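PDB 4BOE: japanin from Rhipicephalus appendiculatus, which binds cholesterol as a secreted tick salivary lipocalin and modulates the host immune response, blocking dendritic cell differentiation from monocytes. Local coordinates for residues Q10-L21 with E109-L120. Numbering follows the deposited sequence. Where two conformers were deposited one is given.
Sequences QTLYLAGHSSKL and EVRSTCSLWVTL. With CLR (cholesterol), chain C.
W117 lies between L14 and cholesterol, its indole a flat wall of the pocket. L14 CD1 makes a CH-pi contact over one face, 4.0 Å from the six-membered ring centroid. Cholesterol C26 presses on the opposite face, 3.6 Å from W117 CE2. W117 NE1 donates to S115 OG, helping fix the ring's tilt. With CG anti to the backbone N (chi1 -177°) and chi2 at 65°, L14 puts CD1 over the indole and CD2 against the sterol. Replacing W117 with an alanine is likely to open a gap between L14 and the sterol tail and leave S115 OG without this donor. Further along, sterol C4 lies over the H17 ring, whose ND1 donates to S18 O (2.9 Å) from above the carbonyl plane. A15 CB touches L116 CD2 and V118 CG2, two side chains on the sheet face away from the sterol. A classic beta bulge sets A15 and G16 opposite L116. S18 OG accepts from C114 N at 2.8 Å. Beyond, K20 NZ salt-bridges E109 OE2, both side chains poorly ordered. Strands 12-18 and 114-118 pair antiparallel in the lipocalin barrel. Strand 26-37 flanks the first and 101-106 the second, while helix 128-137 packs against C114 and L116.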
ATOM      1  N   GLN A  10       3.722  11.684  -2.953  1.00 31.14           N
ATOM      2  CA  GLN A  10       4.641  10.703  -3.552  1.00 30.74           C
ATOM      3  C   GLN A  10       3.948   9.360  -3.754  1.00 32.08           C
ATOM      4  O   GLN A  10       3.088   8.972  -2.974  1.00 30.88           O
ATOM      5  CB  GLN A  10       5.895  10.505  -2.692  1.00 32.93           C
ATOM      6  CG  GLN A  10       6.953  11.588  -2.932  1.00 51.13           C
ATOM      7  CD  GLN A  10       7.717  11.441  -4.240  1.00 71.31           C
ATOM      8  OE1 GLN A  10       7.888  10.344  -4.807  1.00 66.25           O
ATOM      9  NE2 GLN A  10       8.255  12.541  -4.714  1.00 56.66           N
ATOM     10  N   THR A  11       4.331   8.656  -4.804  1.00 28.81           N
ATOM     11  CA  THR A  11       3.801   7.330  -5.103  1.00 28.21           C
ATOM     12  C   THR A  11       4.317   6.352  -4.067  1.00 31.21           C
ATOM     13  O   THR A  11       5.491   6.416  -3.708  1.00 30.29           O
ATOM     14  CB  THR A  11       4.176   6.918  -6.526  1.00 31.52           C
ATOM     15  OG1 THR A  11       3.607   7.850  -7.425  1.00 33.11           O
ATOM     16  CG2 THR A  11       3.735   5.501  -6.894  1.00 33.69           C
ATOM     17  N   LEU A  12       3.449   5.442  -3.603  1.00 28.60           N
ATOM     18  CA  LEU A  12       3.805   4.413  -2.632  1.00 27.96           C
ATOM     19  C   LEU A  12       3.730   3.045  -3.288  1.00 31.02           C
ATOM     20  O   LEU A  12       2.796   2.771  -4.017  1.00 30.77           O
ATOM     21  CB  LEU A  12       2.864   4.459  -1.437  1.00 27.68           C
ATOM     22  CG  LEU A  12       2.886   5.681  -0.554  1.00 32.24           C
ATOM     23  CD1 LEU A  12       1.683   5.678   0.381  1.00 30.55           C
ATOM     24  CD2 LEU A  12       4.183   5.716   0.278  1.00 37.58           C
ATOM     25  N   TYR A  13       4.694   2.177  -2.980  1.00 27.47           N
ATOM     26  CA  TYR A  13       4.819   0.845  -3.529  1.00 26.62           C
ATOM     27  C   TYR A  13       4.698  -0.182  -2.437  1.00 30.03           C
ATOM     28  O   TYR A  13       5.337  -0.035  -1.393  1.00 26.58           O
ATOM     29  CB  TYR A  13       6.191   0.669  -4.190  1.00 27.43           C
ATOM     30  CG  TYR A  13       6.469   1.691  -5.263  1.00 28.33           C
ATOM     31  CD1 TYR A  13       6.973   2.953  -4.943  1.00 29.14           C
ATOM     32  CD2 TYR A  13       6.171   1.426  -6.590  1.00 29.67           C
ATOM     33  CE1 TYR A  13       7.164   3.925  -5.920  1.00 29.27           C
ATOM     34  CE2 TYR A  13       6.410   2.362  -7.583  1.00 30.63           C
ATOM     35  CZ  TYR A  13       6.883   3.625  -7.246  1.00 37.34           C
ATOM     36  OH  TYR A  13       7.115   4.540  -8.246  1.00 31.04           O
ATOM     37  N   LEU A  14       3.928  -1.262  -2.709  1.00 27.49           N
ATOM     38  CA  LEU A  14       3.751  -2.353  -1.761  1.00 27.64           C
ATOM     39  C   LEU A  14       5.047  -3.153  -1.691  1.00 28.60           C
ATOM     40  O   LEU A  14       5.533  -3.646  -2.704  1.00 26.86           O
ATOM     41  CB  LEU A  14       2.568  -3.256  -2.175  1.00 27.33           C
ATOM     42  CG  LEU A  14       2.241  -4.408  -1.222  1.00 28.65           C
ATOM     43  CD1 LEU A  14       1.773  -3.891   0.115  1.00 26.32           C
ATOM     44  CD2 LEU A  14       1.211  -5.330  -1.864  1.00 30.83           C
ATOM     45  N   ALA A  15       5.671  -3.156  -0.528  1.00 26.15           N
ATOM     46  CA  ALA A  15       6.966  -3.826  -0.337  1.00 26.85           C
ATOM     47  C   ALA A  15       6.832  -5.117   0.463  1.00 30.07           C
ATOM     48  O   ALA A  15       7.729  -5.942   0.439  1.00 30.19           O
ATOM     49  CB  ALA A  15       7.918  -2.883   0.371  1.00 27.94           C
ATOM     50  N   GLY A  16       5.738  -5.297   1.184  1.00 29.36           N
ATOM     51  CA  GLY A  16       5.568  -6.490   1.995  1.00 29.30           C
ATOM     52  C   GLY A  16       4.147  -6.582   2.482  1.00 31.52           C
ATOM     53  O   GLY A  16       3.492  -5.562   2.599  1.00 29.43           O
ATOM     54  N   HIS A  17       3.668  -7.804   2.749  1.00 28.22           N
ATOM     55  CA  HIS A  17       2.335  -8.035   3.284  1.00 28.99           C
ATOM     56  C   HIS A  17       2.246  -9.384   3.976  1.00 32.82           C
ATOM     57  O   HIS A  17       3.117 -10.219   3.793  1.00 33.27           O
ATOM     58  CB  HIS A  17       1.251  -7.916   2.210  1.00 30.08           C
ATOM     59  CG  HIS A  17       1.418  -8.891   1.083  1.00 34.40           C
ATOM     60  ND1 HIS A  17       0.919 -10.180   1.156  1.00 36.56           N
ATOM     61  CD2 HIS A  17       2.039  -8.736  -0.107  1.00 35.83           C
ATOM     62  CE1 HIS A  17       1.276 -10.763   0.028  1.00 35.58           C
ATOM     63  NE2 HIS A  17       1.977  -9.936  -0.744  1.00 35.64           N
ATOM     64  N   SER A  18       1.181  -9.600   4.739  1.00 29.76           N
ATOM     65  CA  SER A  18       0.900 -10.895   5.392  1.00 31.12           C
ATOM     66  C   SER A  18       0.422 -11.870   4.306  1.00 36.41           C
ATOM     67  O   SER A  18      -0.336 -11.443   3.437  1.00 34.60           O
ATOM     68  CB  SER A  18      -0.217 -10.738   6.428  1.00 32.27           C
ATOM     69  OG  SER A  18       0.176  -9.897   7.489  1.00 38.51           O
ATOM     70  N   SER A  19       0.905 -13.128   4.303  1.00 35.72           N
ATOM     71  CA  SER A  19       0.530 -14.134   3.263  1.00 37.23           C
ATOM     72  C   SER A  19      -0.962 -14.281   3.018  1.00 40.64           C
ATOM     73  O   SER A  19      -1.371 -14.462   1.886  1.00 39.78           O
ATOM     74  CB  SER A  19       1.108 -15.513   3.588  1.00 40.75           C
ATOM     75  OG  SER A  19       0.509 -15.977   4.783  1.00 58.88           O
ATOM     76  N   LYS A  20      -1.775 -14.205   4.058  1.00 41.00           N
ATOM     77  CA  LYS A  20      -3.237 -14.342   3.943  1.00 41.72           C
ATOM     78  C   LYS A  20      -3.871 -13.351   2.935  1.00 44.01           C
ATOM     79  O   LYS A  20      -4.926 -13.651   2.367  1.00 42.23           O
ATOM     80  CB  LYS A  20      -3.873 -14.154   5.338  1.00 45.74           C
ATOM     81  CG  LYS A  20      -5.396 -14.130   5.376  1.00 70.65           C
ATOM     82  CD  LYS A  20      -5.937 -14.174   6.803  1.00 85.61           C
ATOM     83  CE  LYS A  20      -7.444 -14.296   6.839  1.00102.84           C
ATOM     84  NZ  LYS A  20      -8.046 -13.444   7.899  1.00116.44           N
ATOM     85  N   LEU A  21      -3.272 -12.155   2.775  1.00 38.81           N
ATOM     86  CA  LEU A  21      -3.778 -11.146   1.845  1.00 38.32           C
ATOM     87  C   LEU A  21      -3.503 -11.460   0.364  1.00 41.33           C
ATOM     88  O   LEU A  21      -4.199 -10.914  -0.505  1.00 41.16           O
ATOM     89  CB  LEU A  21      -3.126  -9.806   2.161  1.00 38.44           C
ATOM     90  CG  LEU A  21      -3.480  -9.198   3.511  1.00 42.08           C
ATOM     91  CD1 LEU A  21      -2.630  -8.024   3.782  1.00 40.88           C
ATOM     92  CD2 LEU A  21      -4.908  -8.822   3.573  1.00 43.57           C
ATOM     93  N   GLU A 109      -9.158  -8.148  12.743  1.00 67.32           N
ATOM     94  CA  GLU A 109      -8.577  -9.482  12.900  1.00 67.35           C
ATOM     95  C   GLU A 109      -7.699  -9.534  14.169  1.00 70.08           C
ATOM     96  O   GLU A 109      -6.930  -8.594  14.407  1.00 69.74           O
ATOM     97  CB  GLU A 109      -7.733  -9.837  11.673  1.00 69.35           C
ATOM     98  CG  GLU A 109      -8.537  -9.990  10.394  1.00 85.51           C
ATOM     99  CD  GLU A 109      -7.702  -9.993   9.122  1.00108.56           C
ATOM    100  OE1 GLU A 109      -6.677  -9.272   9.077  1.00 85.34           O
ATOM    101  OE2 GLU A 109      -8.090 -10.696   8.159  1.00101.89           O
ATOM    102  N   VAL A 110      -7.815 -10.624  14.985  1.00 65.99           N
ATOM    103  CA  VAL A 110      -6.979 -10.812  16.196  1.00 64.57           C
ATOM    104  C   VAL A 110      -5.536 -11.016  15.744  1.00 62.40           C
ATOM    105  O   VAL A 110      -4.648 -10.389  16.293  1.00 63.08           O
ATOM    106  CB  VAL A 110      -7.459 -11.945  17.165  1.00 70.11           C
ATOM    107  CG1 VAL A 110      -7.379 -13.347  16.531  1.00 70.52           C
ATOM    108  CG2 VAL A 110      -6.658 -11.918  18.471  1.00 70.30           C
ATOM    109  N   ARG A 111      -5.319 -11.840  14.709  1.00 54.06           N
ATOM    110  CA  ARG A 111      -4.002 -12.057  14.104  1.00 52.71           C
ATOM    111  C   ARG A 111      -3.977 -11.064  12.932  1.00 53.65           C
ATOM    112  O   ARG A 111      -4.240 -11.387  11.784  1.00 55.27           O
ATOM    113  CB  ARG A 111      -3.856 -13.525  13.682  1.00 52.66           C
ATOM    114  CG  ARG A 111      -2.439 -13.980  13.487  1.00 63.76           C
ATOM    115  CD  ARG A 111      -2.329 -15.480  13.665  1.00 67.31           C
ATOM    116  NE  ARG A 111      -0.972 -15.933  13.378  1.00 60.48           N
ATOM    117  CZ  ARG A 111      -0.468 -16.100  12.161  1.00 67.82           C
ATOM    118  NH1 ARG A 111      -1.217 -15.873  11.083  1.00 52.62           N
ATOM    119  NH2 ARG A 111       0.788 -16.493  12.007  1.00 56.45           N
ATOM    120  N   SER A 112      -3.771  -9.810  13.274  1.00 46.70           N
ATOM    121  CA  SER A 112      -3.882  -8.704  12.344  1.00 44.81           C
ATOM    122  C   SER A 112      -2.933  -8.741  11.113  1.00 45.77           C
ATOM    123  O   SER A 112      -1.716  -8.718  11.296  1.00 44.46           O
ATOM    124  CB  SER A 112      -3.685  -7.410  13.102  1.00 46.35           C
ATOM    125  OG  SER A 112      -3.938  -6.321  12.247  1.00 56.86           O
ATOM    126  N   THR A 113      -3.505  -8.736   9.880  1.00 37.68           N
ATOM    127  CA  THR A 113      -2.713  -8.728   8.659  1.00 36.74           C
ATOM    128  C   THR A 113      -2.115  -7.339   8.466  1.00 39.52           C
ATOM    129  O   THR A 113      -2.714  -6.337   8.849  1.00 39.40           O
ATOM    130  CB  THR A 113      -3.494  -9.180   7.429  1.00 38.61           C
ATOM    131  OG1 THR A 113      -4.549  -8.275   7.176  1.00 38.40           O
ATOM    132  CG2 THR A 113      -3.985 -10.620   7.540  1.00 36.33           C
ATOM    133  N   CYS A 114      -0.996  -7.317   7.780  1.00 36.41           N
ATOM    134  CA  CYS A 114      -0.238  -6.087   7.562  0.50 36.35           C
ATOM    135  C   CYS A 114       0.164  -5.868   6.117  1.00 36.57           C
ATOM    136  O   CYS A 114       0.228  -6.786   5.331  1.00 34.98           O
ATOM    137  CB  CYS A 114       0.994  -6.054   8.472  0.50 37.62           C
ATOM    138  SG  CYS A 114       2.537  -6.538   7.642  0.50 42.16           S
ATOM    139  N   SER A 115       0.508  -4.609   5.816  1.00 31.02           N
ATOM    140  CA  SER A 115       1.009  -4.153   4.518  1.00 29.86           C
ATOM    141  C   SER A 115       2.055  -3.051   4.773  1.00 33.57           C
ATOM    142  O   SER A 115       1.846  -2.167   5.617  1.00 31.03           O
ATOM    143  CB  SER A 115      -0.083  -3.717   3.546  1.00 29.89           C
ATOM    144  OG  SER A 115      -0.841  -2.606   3.961  1.00 30.20           O
ATOM    145  N   LEU A 116       3.201  -3.173   4.093  1.00 29.32           N
ATOM    146  CA  LEU A 116       4.308  -2.246   4.171  1.00 27.95           C
ATOM    147  C   LEU A 116       4.396  -1.539   2.834  1.00 29.97           C
ATOM    148  O   LEU A 116       4.403  -2.193   1.806  1.00 28.09           O
ATOM    149  CB  LEU A 116       5.616  -2.998   4.476  1.00 27.28           C
ATOM    150  CG  LEU A 116       6.902  -2.164   4.423  1.00 30.58           C
ATOM    151  CD1 LEU A 116       6.931  -1.144   5.505  1.00 30.59           C
ATOM    152  CD2 LEU A 116       8.108  -3.056   4.458  1.00 33.96           C
ATOM    153  N   TRP A 117       4.442  -0.206   2.867  1.00 26.90           N
ATOM    154  CA  TRP A 117       4.490   0.669   1.710  1.00 26.32           C
ATOM    155  C   TRP A 117       5.700   1.534   1.813  1.00 29.40           C
ATOM    156  O   TRP A 117       6.007   2.028   2.882  1.00 29.72           O
ATOM    157  CB  TRP A 117       3.235   1.560   1.682  1.00 25.95           C
ATOM    158  CG  TRP A 117       1.968   0.782   1.688  1.00 26.90           C
ATOM    159  CD1 TRP A 117       1.302   0.308   2.781  1.00 29.19           C
ATOM    160  CD2 TRP A 117       1.224   0.343   0.539  1.00 27.10           C
ATOM    161  NE1 TRP A 117       0.241  -0.466   2.384  1.00 28.69           N
ATOM    162  CE2 TRP A 117       0.141  -0.426   1.016  1.00 30.41           C
ATOM    163  CE3 TRP A 117       1.349   0.548  -0.849  1.00 28.66           C
ATOM    164  CZ2 TRP A 117      -0.807  -0.988   0.162  1.00 30.79           C
ATOM    165  CZ3 TRP A 117       0.452  -0.093  -1.710  1.00 29.52           C
ATOM    166  CH2 TRP A 117      -0.613  -0.847  -1.201  1.00 30.36           C
ATOM    167  N   VAL A 118       6.406   1.700   0.713  1.00 28.17           N
ATOM    168  CA  VAL A 118       7.582   2.533   0.647  1.00 27.34           C
ATOM    169  C   VAL A 118       7.485   3.466  -0.551  1.00 31.71           C
ATOM    170  O   VAL A 118       6.838   3.140  -1.539  1.00 30.00           O
ATOM    171  CB  VAL A 118       8.900   1.706   0.601  1.00 29.90           C
ATOM    172  CG1 VAL A 118       9.096   0.876   1.865  1.00 30.30           C
ATOM    173  CG2 VAL A 118       9.012   0.841  -0.653  1.00 30.34           C
ATOM    174  N   THR A 119       8.228   4.566  -0.517  1.00 26.81           N
ATOM    175  CA  THR A 119       8.348   5.410  -1.712  1.00 26.96           C
ATOM    176  C   THR A 119       9.520   4.923  -2.575  1.00 32.02           C
ATOM    177  O   THR A 119      10.217   3.960  -2.217  1.00 29.31           O
ATOM    178  CB  THR A 119       8.560   6.874  -1.321  1.00 31.06           C
ATOM    179  OG1 THR A 119       9.799   6.929  -0.671  1.00 35.94           O
ATOM    180  CG2 THR A 119       7.456   7.421  -0.436  1.00 27.84           C
ATOM    181  N   LEU A 120       9.743   5.596  -3.712  1.00 33.84           N
ATOM    182  CA  LEU A 120      10.843   5.255  -4.640  1.00 35.46           C
ATOM    183  C   LEU A 120      12.207   5.191  -3.987  1.00 37.70           C
ATOM    184  O   LEU A 120      13.056   4.438  -4.447  1.00 38.29           O
ATOM    185  CB  LEU A 120      10.926   6.247  -5.810  1.00 36.47           C
ATOM    186  CG  LEU A 120      11.663   5.718  -7.051  1.00 43.17           C
ATOM    187  CD1 LEU A 120      10.842   4.624  -7.758  1.00 42.46           C
ATOM    188  CD2 LEU A 120      11.992   6.852  -7.996  1.00 46.65           C
TER
HETATM  189  C1  CLR C 575      -2.620  -6.623  -3.404  1.00 37.63           C
HETATM  190  C2  CLR C 575      -2.204  -8.016  -3.871  1.00 35.84           C
HETATM  191  C3  CLR C 575      -1.176  -8.627  -2.944  1.00 33.56           C
HETATM  192  C4  CLR C 575      -1.704  -8.671  -1.525  1.00 35.22           C
HETATM  193  C5  CLR C 575      -2.226  -7.332  -1.047  1.00 33.45           C
HETATM  194  C6  CLR C 575      -1.843  -6.846   0.127  1.00 31.26           C
HETATM  195  C7  CLR C 575      -2.284  -5.538   0.704  1.00 31.73           C
HETATM  196  C8  CLR C 575      -3.520  -4.981   0.007  1.00 33.21           C
HETATM  197  C9  CLR C 575      -3.358  -5.119  -1.524  1.00 32.55           C
HETATM  198  C10 CLR C 575      -3.198  -6.604  -1.979  1.00 35.80           C
HETATM  199  C11 CLR C 575      -4.464  -4.367  -2.288  1.00 32.72           C
HETATM  200  C12 CLR C 575      -4.655  -2.923  -1.827  1.00 30.28           C
HETATM  201  C13 CLR C 575      -4.903  -2.808  -0.312  1.00 32.40           C
HETATM  202  C14 CLR C 575      -3.718  -3.514   0.379  1.00 31.50           C
HETATM  203  C15 CLR C 575      -3.879  -3.124   1.853  1.00 32.45           C
HETATM  204  C16 CLR C 575      -4.320  -1.662   1.772  1.00 30.63           C
HETATM  205  C17 CLR C 575      -4.735  -1.399   0.303  1.00 32.23           C
HETATM  206  C18 CLR C 575      -6.268  -3.423   0.058  1.00 35.00           C
HETATM  207  C19 CLR C 575      -4.541  -7.368  -1.970  1.00 36.02           C
HETATM  208  C20 CLR C 575      -5.879  -0.375   0.186  1.00 32.42           C
HETATM  209  C21 CLR C 575      -6.282  -0.088  -1.268  1.00 34.01           C
HETATM  210  C22 CLR C 575      -5.529   0.932   0.920  1.00 31.31           C
HETATM  211  C23 CLR C 575      -4.130   1.533   0.641  1.00 29.89           C
HETATM  212  C24 CLR C 575      -3.907   2.812   1.390  1.00 29.65           C
HETATM  213  C25 CLR C 575      -2.535   3.449   1.433  1.00 35.30           C
HETATM  214  C26 CLR C 575      -1.341   2.797   0.782  1.00 34.58           C
HETATM  215  C27 CLR C 575      -2.496   4.956   1.367  1.00 33.74           C
HETATM  216  O1  CLR C 575      -0.917  -9.973  -3.366  1.00 34.98           O
HETATM  217  O   HOH W   1       7.802   7.472  -4.661  1.00 31.54           O